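Local atomic coordinates of endoglucanase A (Clostridium cellulolyticum, PDB entry 1EDG), a protein that hydrolyses internal beta-1,4-glucosidic bonds of cellulose as a family 5 glycoside hydrolase with a TIM-barrel catalytic domain. Residues D92-D97 with W149-A154; K129-S134 with K143-V148. All coordinates share one frame; numbering follows the deposited sequence.

Interaction 1 of 2, residues D92-D97 with W149-A154; sequences DYKISD and WAQIAA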
loop_
_atom_site.group_PDB
_atom_site.type_symbol
_atom_site.label_atom_id
_atom_site.label_comp_id
_atom_site.label_asym_id
_atom_site.label_seq_id
_atom_site.Cartn_x
_atom_site.Cartn_y
_atom_site.Cartn_z
ATOM N N ASP A 92 -23.183 -11.097 10.677
ATOM C CA ASP A 92 -22.782 -9.720 10.934
ATOM C C ASP A 92 -21.271 -9.491 10.804
ATOM O O ASP A 92 -20.779 -8.403 11.099
ATOM C CB ASP A 92 -23.266 -9.284 12.318
ATOM C CG ASP A 92 -22.693 -10.137 13.448
ATOM O OD1 ASP A 92 -22.145 -11.223 13.185
ATOM O OD2 ASP A 92 -22.797 -9.717 14.613
ATOM N N TYR A 93 -20.540 -10.529 10.408
ATOM C CA TYR A 93 -19.091 -10.450 10.236
ATOM C C TYR A 93 -18.380 -9.859 11.454
ATOM O O TYR A 93 -17.550 -8.958 11.318
ATOM C CB TYR A 93 -18.736 -9.632 8.983
ATOM C CG TYR A 93 -19.340 -10.154 7.700
ATOM C CD1 TYR A 93 -18.717 -11.164 6.973
ATOM C CD2 TYR A 93 -20.538 -9.634 7.213
ATOM C CE1 TYR A 93 -19.269 -11.646 5.790
ATOM C CE2 TYR A 93 -21.101 -10.110 6.030
ATOM C CZ TYR A 93 -20.464 -11.113 5.326
ATOM O OH TYR A 93 -21.027 -11.574 4.158
ATOM N N LYS A 94 -18.705 -10.364 12.640
ATOM C CA LYS A 94 -18.092 -9.883 13.875
ATOM C C LYS A 94 -16.609 -10.253 13.906
ATOM O O LYS A 94 -16.242 -11.414 13.686
ATOM C CB LYS A 94 -18.810 -10.486 15.085
ATOM C CG LYS A 94 -18.210 -10.125 16.438
ATOM C CD LYS A 94 -18.211 -8.614 16.692
ATOM C CE LYS A 94 -19.626 -8.031 16.766
ATOM N NZ LYS A 94 -19.624 -6.546 16.973
ATOM N N ILE A 95 -15.759 -9.262 14.160
ATOM C CA ILE A 95 -14.316 -9.480 14.213
ATOM C C ILE A 95 -13.893 -9.975 15.591
ATOM O O ILE A 95 -14.295 -9.419 16.615
ATOM C CB ILE A 95 -13.526 -8.175 13.879
ATOM C CG1 ILE A 95 -13.804 -7.742 12.435
ATOM C CG2 ILE A 95 -12.026 -8.398 14.065
ATOM C CD1 ILE A 95 -13.239 -6.377 12.084
ATOM N N SER A 96 -13.091 -11.033 15.607
ATOM C CA SER A 96 -12.590 -11.596 16.853
ATOM C C SER A 96 -11.835 -10.543 17.661
ATOM O O SER A 96 -10.927 -9.890 17.135
ATOM C CB SER A 96 -11.640 -12.750 16.552
ATOM O OG SER A 96 -10.950 -13.134 17.729
ATOM N N ASP A 97 -12.171 -10.409 18.940
ATOM C CA ASP A 97 -11.503 -9.442 19.809
ATOM C C ASP A 97 -10.026 -9.773 20.025
ATOM O O ASP A 97 -9.209 -8.880 20.240
ATOM C CB ASP A 97 -12.209 -9.349 21.161
ATOM C CG ASP A 97 -13.536 -8.628 21.073
ATOM O OD1 ASP A 97 -13.549 -7.474 20.591
ATOM O OD2 ASP A 97 -14.564 -9.211 21.488
ATOM N N TRP A 149 -15.736 -2.237 8.463
ATOM C CA TRP A 149 -15.283 -0.875 8.679
ATOM C C TRP A 149 -15.956 -0.161 9.837
ATOM O O TRP A 149 -15.332 0.672 10.493
ATOM C CB TRP A 149 -15.302 -0.065 7.382
ATOM C CG TRP A 149 -14.070 -0.347 6.582
ATOM C CD1 TRP A 149 -13.990 -1.036 5.414
ATOM C CD2 TRP A 149 -12.724 -0.027 6.956
ATOM N NE1 TRP A 149 -12.676 -1.180 5.037
ATOM C CE2 TRP A 149 -11.876 -0.567 5.967
ATOM C CE3 TRP A 149 -12.152 0.659 8.039
ATOM C CZ2 TRP A 149 -10.481 -0.448 6.027
ATOM C CZ3 TRP A 149 -10.768 0.776 8.098
ATOM C CH2 TRP A 149 -9.951 0.227 7.097
ATOM N N ALA A 150 -17.199 -0.523 10.141
ATOM C CA ALA A 150 -17.887 0.093 11.273
ATOM C C ALA A 150 -17.161 -0.328 12.555
ATOM O O ALA A 150 -16.988 0.469 13.474
ATOM C CB ALA A 150 -19.355 -0.351 11.323
ATOM N N GLN A 151 -16.720 -1.581 12.593
ATOM C CA GLN A 151 -16.007 -2.118 13.744
ATOM C C GLN A 151 -14.605 -1.521 13.892
ATOM O O GLN A 151 -14.197 -1.150 15.000
ATOM C CB GLN A 151 -15.918 -3.638 13.644
ATOM C CG GLN A 151 -17.259 -4.340 13.737
ATOM C CD GLN A 151 -17.130 -5.821 13.501
ATOM O OE1 GLN A 151 -16.713 -6.566 14.387
ATOM N NE2 GLN A 151 -17.457 -6.257 12.296
ATOM N N ILE A 152 -13.865 -1.450 12.789
ATOM C CA ILE A 152 -12.521 -0.881 12.825
ATOM C C ILE A 152 -12.602 0.590 13.237
ATOM O O ILE A 152 -11.856 1.043 14.111
ATOM C CB ILE A 152 -11.799 -1.021 11.469
ATOM C CG1 ILE A 152 -11.604 -2.502 11.137
ATOM C CG2 ILE A 152 -10.427 -0.333 11.527
ATOM C CD1 ILE A 152 -11.142 -2.751 9.724
ATOM N N ALA A 153 -13.546 1.320 12.652
ATOM C CA ALA A 153 -13.730 2.727 12.983
ATOM C C ALA A 153 -14.046 2.925 14.471
ATOM O O ALA A 153 -13.527 3.840 15.110
ATOM C CB ALA A 153 -14.835 3.329 12.123
ATOM N N ALA A 154 -14.886 2.059 15.031
ATOM C CA ALA A 154 -15.250 2.177 16.439
ATOM C C ALA A 154 -14.063 1.904 17.359
ATOM O O ALA A 154 -13.869 2.606 18.347
ATOM C CB ALA A 154 -16.404 1.239 16.776
#
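Gln151 meets the backbone of residues 93-95 much as a neighbouring strand would, its amide giving one hydrogen bond and taking another. Its CG stands anti to the carbonyl carbon (chi1 -66°) and the chain beyond is extended, so the amide is carried straight out from helix 138-155 to that backbone. There the amide uses both ends. NE2 donates to Tyr93 O at 2.9 Å along a nearly straight N-H line; the acceptor lies in the amide plane, yet seen from Tyr93 the donor stands well above the carbonyl plane. The return bond is better placed: Ile95 N donates to Gln151 OE1 at 2.9 Å, almost linear at 172°, in the carbonyl plane and on a lone pair. Together the two bonds fix the rotation of the amide, and NE2 has a second acceptor in Ser147 O, one turn back on the same helix.

Ile95 and the methylenes of Lys94 lie about this polar pair. Ile95, with CG1 anti to its carbonyl carbon, crosses the glutamine chain obliquely, with CD1 4.1 Å from Gln151 CB, and the same methyl meets Ile152 CG1 at 4.3 Å. The bent chain of Lys94, turned at chi2 and chi3, folds back so that CD comes within 3.4 Å of Gln151 OE1; the nearby ammonium group may polarise that oxygen slightly. Trp84 touches both isoleucines and extends the apolar patch.

Strand 94-95 pairs with strand 88-89 in a small antiparallel hairpin, followed by Ser96 as N-cap of helix 97-111. The arrangement is thus a side-chain amide bridging two backbone groups, fastening a beta-hairpin after the second barrel strand to the helix that follows the third in a (beta/alpha)8 TIM barrel.

Interaction 2 of 2, residues K129-S134 with K143-V148; sequences KGYFPS and KYITSV
Gly130 offers bare backbone as a packing surface for an aromatic ring. Its CA sits over the centre of the Tyr144 ring, 3.8 Å from the centroid and only 11° off the ring normal, a CH-pi contact. The opposite face carries Val148 CG2 near the rim, so the ring is sandwiched between loop and helix. With CG anti to the backbone N (chi1 -177°), Tyr144 is thrown out from the helix toward the loop, and its hydroxyl hydrogen-bonds Asp124 OD2.

Tyr131 closes one end of this tight part. Its CG occupies the crowded position between N and carbonyl carbon (chi1 71°), which brings CD1 to 3.9 Å from Tyr144 CD2; that carbon lies at the edge of the Tyr131 ring, near its plane. The same CD1 meets Ile145 CD1 at 4.1 Å. Gly130 and Tyr131 both face Asp126 in a classic beta bulge, within the loop that leads from barrel strand 116-120 to helix 138-155, a beta-to-alpha connection of the TIM barrel.

The loose side is the Lys129 side chain, exposed and leading away from the helix, although its backbone O remains 3.6 Å from Tyr144 CE1. Within the helix, Ser147 OG turns back to Lys143 O at 2.6 Å, where it joins Ser147 N as a second donor.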
loop_
_atom_site.group_PDB
_atom_site.type_symbol
_atom_site.label_atom_id
_atom_site.label_comp_id
_atom_site.label_asym_id
_atom_site.label_seq_id
_atom_site.Cartn_x
_atom_site.Cartn_y
_atom_site.Cartn_z
ATOM N N LYS A 129 -16.521 -15.687 2.001
ATOM C CA LYS A 129 -16.094 -15.071 3.249
ATOM C C LYS A 129 -15.862 -13.560 3.271
ATOM O O LYS A 129 -15.895 -12.959 4.342
ATOM C CB LYS A 129 -14.841 -15.787 3.754
ATOM C CG LYS A 129 -15.097 -17.201 4.270
ATOM C CD LYS A 129 -13.787 -17.927 4.548
ATOM C CE LYS A 129 -13.989 -19.136 5.450
ATOM N NZ LYS A 129 -14.457 -18.738 6.814
ATOM N N GLY A 130 -15.607 -12.954 2.115
ATOM C CA GLY A 130 -15.364 -11.520 2.082
ATOM C C GLY A 130 -16.206 -10.806 1.044
ATOM O O GLY A 130 -17.425 -10.984 1.006
ATOM N N TYR A 131 -15.567 -9.999 0.203
ATOM C CA TYR A 131 -16.277 -9.268 -0.845
ATOM C C TYR A 131 -15.750 -9.707 -2.210
ATOM O O TYR A 131 -14.700 -10.342 -2.301
ATOM C CB TYR A 131 -16.121 -7.741 -0.659
ATOM C CG TYR A 131 -14.737 -7.180 -0.950
ATOM C CD1 TYR A 131 -13.750 -7.152 0.036
ATOM C CD2 TYR A 131 -14.410 -6.702 -2.216
ATOM C CE1 TYR A 131 -12.468 -6.663 -0.239
ATOM C CE2 TYR A 131 -13.133 -6.216 -2.500
ATOM C CZ TYR A 131 -12.168 -6.203 -1.505
ATOM O OH TYR A 131 -10.901 -5.750 -1.796
ATOM N N PHE A 132 -16.511 -9.429 -3.263
ATOM C CA PHE A 132 -16.112 -9.762 -4.628
ATOM C C PHE A 132 -16.775 -8.674 -5.461
ATOM O O PHE A 132 -17.999 -8.534 -5.455
ATOM C CB PHE A 132 -16.607 -11.152 -5.046
ATOM C CG PHE A 132 -15.949 -11.671 -6.293
ATOM C CD1 PHE A 132 -14.726 -12.335 -6.226
ATOM C CD2 PHE A 132 -16.530 -11.470 -7.542
ATOM C CE1 PHE A 132 -14.090 -12.789 -7.388
ATOM C CE2 PHE A 132 -15.898 -11.922 -8.709
ATOM C CZ PHE A 132 -14.679 -12.580 -8.630
ATOM N N PRO A 133 -15.966 -7.860 -6.157
ATOM C CA PRO A 133 -16.433 -6.749 -6.993
ATOM C C PRO A 133 -17.145 -7.064 -8.311
ATOM O O PRO A 133 -16.599 -6.824 -9.387
ATOM C CB PRO A 133 -15.153 -5.946 -7.216
ATOM C CG PRO A 133 -14.131 -7.016 -7.341
ATOM C CD PRO A 133 -14.494 -7.960 -6.202
ATOM N N SER A 134 -18.353 -7.609 -8.215
ATOM C CA SER A 134 -19.175 -7.899 -9.389
ATOM C C SER A 134 -20.617 -7.762 -8.912
ATOM O O SER A 134 -20.904 -7.951 -7.725
ATOM C CB SER A 134 -18.893 -9.293 -9.971
ATOM O OG SER A 134 -19.477 -10.327 -9.200
ATOM N N LYS A 143 -22.296 -5.709 2.699
ATOM C CA LYS A 143 -22.419 -6.082 4.103
ATOM C C LYS A 143 -21.044 -6.269 4.730
ATOM O O LYS A 143 -20.806 -5.827 5.856
ATOM C CB LYS A 143 -23.250 -7.354 4.271
ATOM C CG LYS A 143 -24.626 -7.268 3.645
ATOM C CD LYS A 143 -25.345 -5.976 4.027
ATOM C CE LYS A 143 -26.579 -5.725 3.150
ATOM N NZ LYS A 143 -26.266 -5.517 1.695
ATOM N N TYR A 144 -20.134 -6.894 3.989
ATOM C CA TYR A 144 -18.781 -7.130 4.487
ATOM C C TYR A 144 -18.040 -5.814 4.757
ATOM O O TYR A 144 -17.576 -5.562 5.876
ATOM C CB TYR A 144 -17.981 -7.988 3.498
ATOM C CG TYR A 144 -16.591 -8.335 4.000
ATOM C CD1 TYR A 144 -16.412 -9.324 4.969
ATOM C CD2 TYR A 144 -15.467 -7.630 3.560
ATOM C CE1 TYR A 144 -15.154 -9.601 5.498
ATOM C CE2 TYR A 144 -14.198 -7.899 4.084
ATOM C CZ TYR A 144 -14.054 -8.885 5.054
ATOM O OH TYR A 144 -12.822 -9.154 5.601
ATOM N N ILE A 145 -17.957 -4.972 3.730
ATOM C CA ILE A 145 -17.271 -3.685 3.824
ATOM C C ILE A 145 -17.836 -2.783 4.926
ATOM O O ILE A 145 -17.083 -2.227 5.728
ATOM C CB ILE A 145 -17.284 -2.948 2.437
ATOM C CG1 ILE A 145 -16.373 -3.668 1.435
ATOM C CG2 ILE A 145 -16.865 -1.482 2.585
ATOM C CD1 ILE A 145 -14.879 -3.658 1.791
ATOM N N THR A 146 -19.155 -2.655 4.989
ATOM C CA THR A 146 -19.777 -1.809 5.997
ATOM C C THR A 146 -19.646 -2.349 7.430
ATOM O O THR A 146 -19.393 -1.580 8.364
ATOM C CB THR A 146 -21.263 -1.528 5.670
ATOM O OG1 THR A 146 -21.982 -2.765 5.585
ATOM C CG2 THR A 146 -21.386 -0.799 4.349
ATOM N N SER A 147 -19.794 -3.663 7.607
ATOM C CA SER A 147 -19.690 -4.270 8.939
ATOM C C SER A 147 -18.270 -4.186 9.491
ATOM O O SER A 147 -18.048 -3.770 10.628
ATOM C CB SER A 147 -20.118 -5.739 8.895
ATOM O OG SER A 147 -21.446 -5.872 8.422
ATOM N N VAL A 148 -17.313 -4.608 8.677
ATOM C CA VAL A 148 -15.905 -4.599 9.065
ATOM C C VAL A 148 -15.409 -3.178 9.344
ATOM O O VAL A 148 -14.789 -2.923 10.384
ATOM C CB VAL A 148 -15.034 -5.303 7.987
ATOM C CG1 VAL A 148 -13.568 -5.032 8.215
ATOM C CG2 VAL A 148 -15.296 -6.807 8.024
#

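Both contacts use helix 138-155, and interaction 2 is nested along the chain within the loop closed by interaction 1. Their centres lie about 12 Å apart. The more exposed 92-97/149-154 contact relies on hydrogen bonds exchanged between a glutamine amide and the backbone of Tyr93 and Ile95, whereas the buried 129-134/143-148 contact is aromatic and apolar, without such bonds between its segments. Tyr93 joins the two: its ring meets that of Tyr144 edge-to-face, with Tyr93 CD1 3.6 Å from Tyr144 CD1, and it also packs on Lys143 and Lys129 O. The hairpin and the loop after strand 116-120 thus share neighbouring turns of one barrel helix.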